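Local coordinates for putative short-chain dehydrogenase/reductase (Burkholderia xenovorans, PDB 5IZ4), which binds ADP in a Rossmann-type nucleotide pocket and is probably an NAD(P)-dependent oxidoreductase, perhaps a 3-oxoacyl-[acyl-carrier-protein] reductase, at residues A[44-49]-A[72-77]; A[102-107]-A[126-131]. One frame throughout, in Å; residues are numbered along the deposited sequence.

Interaction 1 of 2, residues A[44-49]-A[72-77]; sequences GNFDDS and DADVGK. With ADP (adenosine-5'-diphosphate), chain B.
Asn45 and Asp72 pair at the C-terminal ends of neighbouring parallel strands, 40-45 and 68-72, at the C-terminal edge of the Rossmann-fold sheet, where the adenine of ADP binds. In this parallel pairing Ala73 N donates to Asn45 O (3.0 Å). The two side chains run side by side and point the same way, with amide and carboxylate planes 53° apart. The bond from Asn45 ND2 to Asp72 OD1 (3.1 Å) is nearly straight and lies close to the amide plane, but ND2 stands above the carboxylate plane. ND2 also donates to Asp47 O, and Asn45 OD1 bonds to Thr50 OG1, which accounts for both ends of the amide and ties the strand end to the following turn. Asp72 has a further partner, a salt bridge from OD2 to Arg51.

Phe46 carries the ligand contact. CG stands anti to the backbone N (chi1 -177°); ADP C5 lies over the centre of one ring face, 3.6 Å above the plane, and Asp47 OD2 above the opposite face toward the rim. Asp74 approaches at the ring edge: CB lies in the ring plane, and CG is 3.9 Å from Phe46 CE1. That carboxylate reads the amino edge of the base, OD1 accepting from ADP N6, while Val75 N donates to ADP N1 (3.0 Å). A donated N6 hydrogen and an accepting N1 together suit adenine. Asp74 OD1 also accepts from Gly76 N, closing an Asx turn that holds the carboxylate against the loop. On the adenine's C2 side, Ala73 O stands 3.2 Å from ADP C2, and a water lies 2.9 Å from both Ala73 O and Asn45 O, linking the two segments.

Interaction 2 of 2, residues A[102-107]-A[126-131]; sequences AGTTRV and RVNLIG. With ADP (adenosine-5'-diphosphate), chain B.
Asn128, on helix 118-146, grips the backbone of Thr104 in the loop after strand 97-100 with both ends of its amide. The arrangement is consistent with the asparagine found on this helix in classical Rossmann-fold short-chain dehydrogenases, which binds the same loop backbone.

Two hydrogen bonds form the polar part. Thr104 N donates to Asn128 OD1 (2.9 Å), arriving in the carbonyl plane on a lone pair. Asn128 ND2 returns a bond to Thr104 O (3.1 Å), with that oxygen tilted 16° from the amide plane. Opposite polarities at the two ends define which way round the amide sits. CG lies beside the backbone N, anti to the carbonyl carbon (chi1 -66°), and from there the amide reaches Thr104 N and O. Ser176 OG is a further partner of ND2 and joins helix 171-191 to the arrangement. A water bridges the segments as well, donating to Ala102 O and Val127 O.

The apolar part belongs to Val127, whose two methyls divide the work. CG1 packs on the backbone of Gly103, 3.6 Å from its CA. Val127 CG2 meets Thr104 CG2 at 3.8 Å, the side chains crossing at about a right angle, and Val127 CG2 also lies near ADP N6. Thr104 OG1 turns to another partner, Arg123.

Ligand contacts come from the loop too. Ala102 CB touches the pyrimidine part of the adenine, nearest ADP N3 (3.5 Å). Gly103 N donates a long but straight bond to the ribose ring oxygen, ADP O4' (3.3 Å), and Gly103 O comes to 3.1 Å from ADP C8.

How the interactions relate
From the N terminus, strand 16-20 and helix 25-36 precede strand 40-45, which leads into helix 51-63 and strand 68-72; interaction 1 closes that loop by joining the ends of the two strands. Helix 78-92 and strand 97-100 come next, before interaction 2 closes the 18-residue connection between 102-107 and 126-131 on helix 118-146. The loops are in series, neither nesting nor crossing, with centres about 12 Å apart. Space brings them together: Val75 CG2 packs on Ala102 CB (3.9 Å) and Val127 CG1, and Gly76 O probably accepts a hydrogen bond from Arg126 NH1 (2.8 Å). Both touch ADP, uniting the edge of the sheet, its central strand 97-100 and helix 118-146 around one nucleotide.

Interaction 1 of 2, residues A[44-49]-A[72-77]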
# COMPACT_ATOMS: atom_id res chain seq x y z
N GLY A 44 19.98 24.81 -8.52
CA GLY A 44 18.79 25.64 -8.61
C GLY A 44 18.57 26.48 -7.38
O GLY A 44 18.25 25.96 -6.31
N ASN A 45 18.77 27.78 -7.53
CA ASN A 45 18.53 28.75 -6.47
C ASN A 45 17.12 29.32 -6.61
O ASN A 45 16.61 29.48 -7.72
CB ASN A 45 19.56 29.89 -6.55
CG ASN A 45 19.34 30.94 -5.48
OD1 ASN A 45 19.43 30.65 -4.30
ND2 ASN A 45 19.05 32.16 -5.91
N PHE A 46 16.51 29.64 -5.47
CA PHE A 46 15.16 30.22 -5.49
C PHE A 46 15.20 31.70 -5.89
O PHE A 46 14.82 32.06 -7.01
CB PHE A 46 14.48 30.03 -4.13
CG PHE A 46 13.05 30.54 -4.06
CD1 PHE A 46 12.31 30.74 -5.21
CD2 PHE A 46 12.47 30.82 -2.83
CE1 PHE A 46 11.00 31.23 -5.14
CE2 PHE A 46 11.17 31.31 -2.75
CZ PHE A 46 10.43 31.51 -3.91
N ASP A 47 15.66 32.57 -5.00
CA ASP A 47 15.62 34.02 -5.27
C ASP A 47 16.76 34.70 -4.52
O ASP A 47 17.71 34.06 -4.07
CB ASP A 47 14.24 34.58 -4.89
CG ASP A 47 13.89 34.38 -3.43
OD1 ASP A 47 14.79 34.15 -2.60
OD2 ASP A 47 12.69 34.46 -3.09
N ASP A 48 16.69 36.04 -4.40
CA ASP A 48 17.79 36.74 -3.76
C ASP A 48 17.98 36.31 -2.31
O ASP A 48 19.12 36.31 -1.81
CB ASP A 48 17.58 38.25 -3.83
CG ASP A 48 17.68 38.79 -5.24
OD1 ASP A 48 18.14 38.05 -6.14
OD2 ASP A 48 17.30 39.96 -5.46
N SER A 49 16.91 35.93 -1.62
CA SER A 49 17.02 35.57 -0.21
C SER A 49 17.80 34.28 0.01
O SER A 49 18.36 34.09 1.09
CB SER A 49 15.63 35.45 0.42
OG SER A 49 14.98 34.25 0.04
N ASP A 72 18.56 30.75 -11.24
CA ASP A 72 17.40 31.14 -10.46
C ASP A 72 16.15 30.59 -11.12
O ASP A 72 16.03 30.61 -12.35
CB ASP A 72 17.27 32.66 -10.35
CG ASP A 72 18.36 33.30 -9.51
OD1 ASP A 72 19.21 32.59 -8.95
OD2 ASP A 72 18.34 34.54 -9.41
N ALA A 73 15.21 30.09 -10.31
CA ALA A 73 13.90 29.72 -10.82
C ALA A 73 12.90 29.62 -9.69
O ALA A 73 13.16 28.97 -8.68
CB ALA A 73 13.96 28.39 -11.59
N ASP A 74 11.76 30.26 -9.86
CA ASP A 74 10.57 30.01 -9.06
C ASP A 74 9.84 28.92 -9.83
O ASP A 74 9.25 29.19 -10.88
CB ASP A 74 9.76 31.29 -8.90
CG ASP A 74 8.46 31.11 -8.13
OD1 ASP A 74 7.99 29.97 -7.98
OD2 ASP A 74 7.88 32.13 -7.69
N VAL A 75 9.89 27.68 -9.34
CA VAL A 75 9.39 26.58 -10.16
C VAL A 75 7.88 26.67 -10.37
O VAL A 75 7.35 26.04 -11.30
CB VAL A 75 9.76 25.20 -9.57
CG1 VAL A 75 11.28 24.95 -9.64
CG2 VAL A 75 9.25 25.04 -8.14
N GLY A 76 7.16 27.44 -9.55
CA GLY A 76 5.75 27.64 -9.80
C GLY A 76 5.46 28.40 -11.08
O GLY A 76 4.33 28.39 -11.57
N LYS A 77 6.47 29.08 -11.64
CA LYS A 77 6.32 29.81 -12.89
C LYS A 77 6.88 28.95 -14.02
O LYS A 77 8.08 28.66 -14.03
CB LYS A 77 7.03 31.16 -12.83
CG LYS A 77 6.47 32.09 -11.78
CD LYS A 77 7.10 33.48 -11.89
CE LYS A 77 6.37 34.46 -11.01
NZ LYS A 77 6.95 35.81 -11.16
PB ADP B . 14.34 20.25 2.81
O1B ADP B . 13.43 20.32 1.53
O2B ADP B . 15.87 20.17 2.57
O3B ADP B . 13.82 19.39 4.01
PA ADP B . 14.45 23.28 2.57
O1A ADP B . 13.27 24.38 2.84
O2A ADP B . 15.86 23.89 2.88
O3A ADP B . 14.01 21.96 3.33
O5' ADP B . 14.25 23.13 0.94
C5' ADP B . 13.24 23.86 0.22
C4' ADP B . 14.00 24.63 -0.86
O4' ADP B . 13.09 25.01 -1.97
C3' ADP B . 14.64 25.95 -0.37
O3' ADP B . 15.85 26.22 -1.01
C2' ADP B . 13.56 26.96 -0.84
O2' ADP B . 14.21 28.23 -0.95
C1' ADP B . 13.22 26.39 -2.21
N9 ADP B . 11.95 26.94 -2.73
C8 ADP B . 10.80 27.33 -2.03
N7 ADP B . 9.88 27.78 -2.85
C5 ADP B . 10.43 27.69 -4.12
C6 ADP B . 9.94 28.02 -5.37
N6 ADP B . 8.70 28.53 -5.50
N1 ADP B . 10.72 27.82 -6.44
C2 ADP B . 11.95 27.32 -6.27
N3 ADP B . 12.50 26.98 -5.11
C4 ADP B . 11.71 27.18 -4.04
O HOH W 1 15.27 27.05 -8.40

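Interaction 2 of 2, residues A[102-107]-A[126-131]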
# COMPACT_ATOMS: atom_id res chain seq x y z
N ALA A 102 12.75 21.52 -4.69
CA ALA A 102 12.06 22.76 -4.37
C ALA A 102 10.74 22.45 -3.69
O ALA A 102 10.00 21.57 -4.13
CB ALA A 102 11.83 23.57 -5.65
N GLY A 103 10.46 23.15 -2.60
CA GLY A 103 9.20 22.92 -1.91
C GLY A 103 8.96 23.97 -0.85
O GLY A 103 9.85 24.76 -0.52
N THR A 104 7.74 23.98 -0.33
CA THR A 104 7.41 24.94 0.70
C THR A 104 6.35 24.35 1.62
O THR A 104 5.67 23.37 1.28
CB THR A 104 6.92 26.28 0.12
OG1 THR A 104 6.88 27.26 1.15
CG2 THR A 104 5.52 26.12 -0.45
N THR A 105 6.22 24.95 2.80
CA THR A 105 5.16 24.60 3.73
C THR A 105 5.02 25.72 4.74
O THR A 105 5.71 26.74 4.67
CB THR A 105 5.44 23.27 4.45
OG1 THR A 105 4.25 22.86 5.15
CG2 THR A 105 6.60 23.41 5.43
N ARG A 106 4.08 25.53 5.66
CA ARG A 106 3.95 26.36 6.85
C ARG A 106 3.29 25.50 7.91
O ARG A 106 2.32 24.79 7.61
CB ARG A 106 3.11 27.62 6.56
CG ARG A 106 2.94 28.52 7.76
CD ARG A 106 2.70 29.97 7.32
NE ARG A 106 1.50 30.12 6.50
CZ ARG A 106 0.26 30.20 6.99
NH1 ARG A 106 0.06 30.13 8.30
NH2 ARG A 106 -0.78 30.34 6.17
N VAL A 107 3.83 25.52 9.12
CA VAL A 107 3.28 24.68 10.19
C VAL A 107 1.92 25.22 10.61
O VAL A 107 1.81 26.37 11.06
CB VAL A 107 4.24 24.62 11.38
CG1 VAL A 107 3.62 23.80 12.51
CG2 VAL A 107 5.57 24.01 10.97
N ARG A 126 1.30 24.93 -5.44
CA ARG A 126 1.95 25.59 -6.56
C ARG A 126 3.43 25.22 -6.64
O ARG A 126 3.96 25.00 -7.73
CB ARG A 126 1.74 27.10 -6.44
CG ARG A 126 2.72 27.98 -7.17
CD ARG A 126 2.44 28.07 -8.67
NE ARG A 126 1.04 28.34 -9.03
CZ ARG A 126 0.63 28.41 -10.30
NH1 ARG A 126 1.53 28.27 -11.27
NH2 ARG A 126 -0.64 28.63 -10.60
N VAL A 127 4.10 25.13 -5.49
CA VAL A 127 5.51 24.75 -5.49
C VAL A 127 5.66 23.24 -5.52
O VAL A 127 6.45 22.69 -6.30
CB VAL A 127 6.24 25.33 -4.26
CG1 VAL A 127 7.73 25.03 -4.36
CG2 VAL A 127 5.97 26.84 -4.11
N ASN A 128 4.93 22.55 -4.65
CA ASN A 128 5.25 21.15 -4.39
C ASN A 128 4.78 20.24 -5.51
O ASN A 128 5.41 19.20 -5.77
CB ASN A 128 4.64 20.71 -3.06
CG ASN A 128 5.25 21.42 -1.88
OD1 ASN A 128 6.13 22.26 -2.03
ND2 ASN A 128 4.77 21.08 -0.68
N LEU A 129 3.69 20.60 -6.19
CA LEU A 129 3.13 19.73 -7.21
C LEU A 129 3.20 20.36 -8.59
O LEU A 129 3.83 19.78 -9.48
CB LEU A 129 1.68 19.35 -6.85
CG LEU A 129 0.99 18.25 -7.67
CD1 LEU A 129 0.60 18.73 -9.08
CD2 LEU A 129 1.87 17.00 -7.73
N ILE A 130 2.58 21.52 -8.79
CA ILE A 130 2.62 22.15 -10.10
C ILE A 130 4.06 22.47 -10.48
O ILE A 130 4.50 22.18 -11.60
CB ILE A 130 1.74 23.41 -10.13
CG1 ILE A 130 0.27 23.02 -9.89
CG2 ILE A 130 1.93 24.14 -11.47
CD1 ILE A 130 -0.70 24.17 -9.78
N GLY A 131 4.81 23.08 -9.56
CA GLY A 131 6.19 23.44 -9.86
C GLY A 131 7.04 22.22 -10.15
O GLY A 131 7.89 22.25 -11.05
PB ADP B . 14.34 20.25 2.81
O1B ADP B . 13.43 20.32 1.53
O2B ADP B . 15.87 20.17 2.57
O3B ADP B . 13.82 19.39 4.01
PA ADP B . 14.45 23.28 2.57
O1A ADP B . 13.27 24.38 2.84
O2A ADP B . 15.86 23.89 2.88
O3A ADP B . 14.01 21.96 3.33
O5' ADP B . 14.25 23.13 0.94
C5' ADP B . 13.24 23.86 0.22
C4' ADP B . 14.00 24.63 -0.86
O4' ADP B . 13.09 25.01 -1.97
C3' ADP B . 14.64 25.95 -0.37
O3' ADP B . 15.85 26.22 -1.01
C2' ADP B . 13.56 26.96 -0.84
O2' ADP B . 14.21 28.23 -0.95
C1' ADP B . 13.22 26.39 -2.21
N9 ADP B . 11.95 26.94 -2.73
C8 ADP B . 10.80 27.33 -2.03
N7 ADP B . 9.88 27.78 -2.85
C5 ADP B . 10.43 27.69 -4.12
C6 ADP B . 9.94 28.02 -5.37
N6 ADP B . 8.70 28.53 -5.50
N1 ADP B . 10.72 27.82 -6.44
C2 ADP B . 11.95 27.32 -6.27
N3 ADP B . 12.50 26.98 -5.11
C4 ADP B . 11.71 27.18 -4.04
O HOH W 2 9.10 21.42 -6.88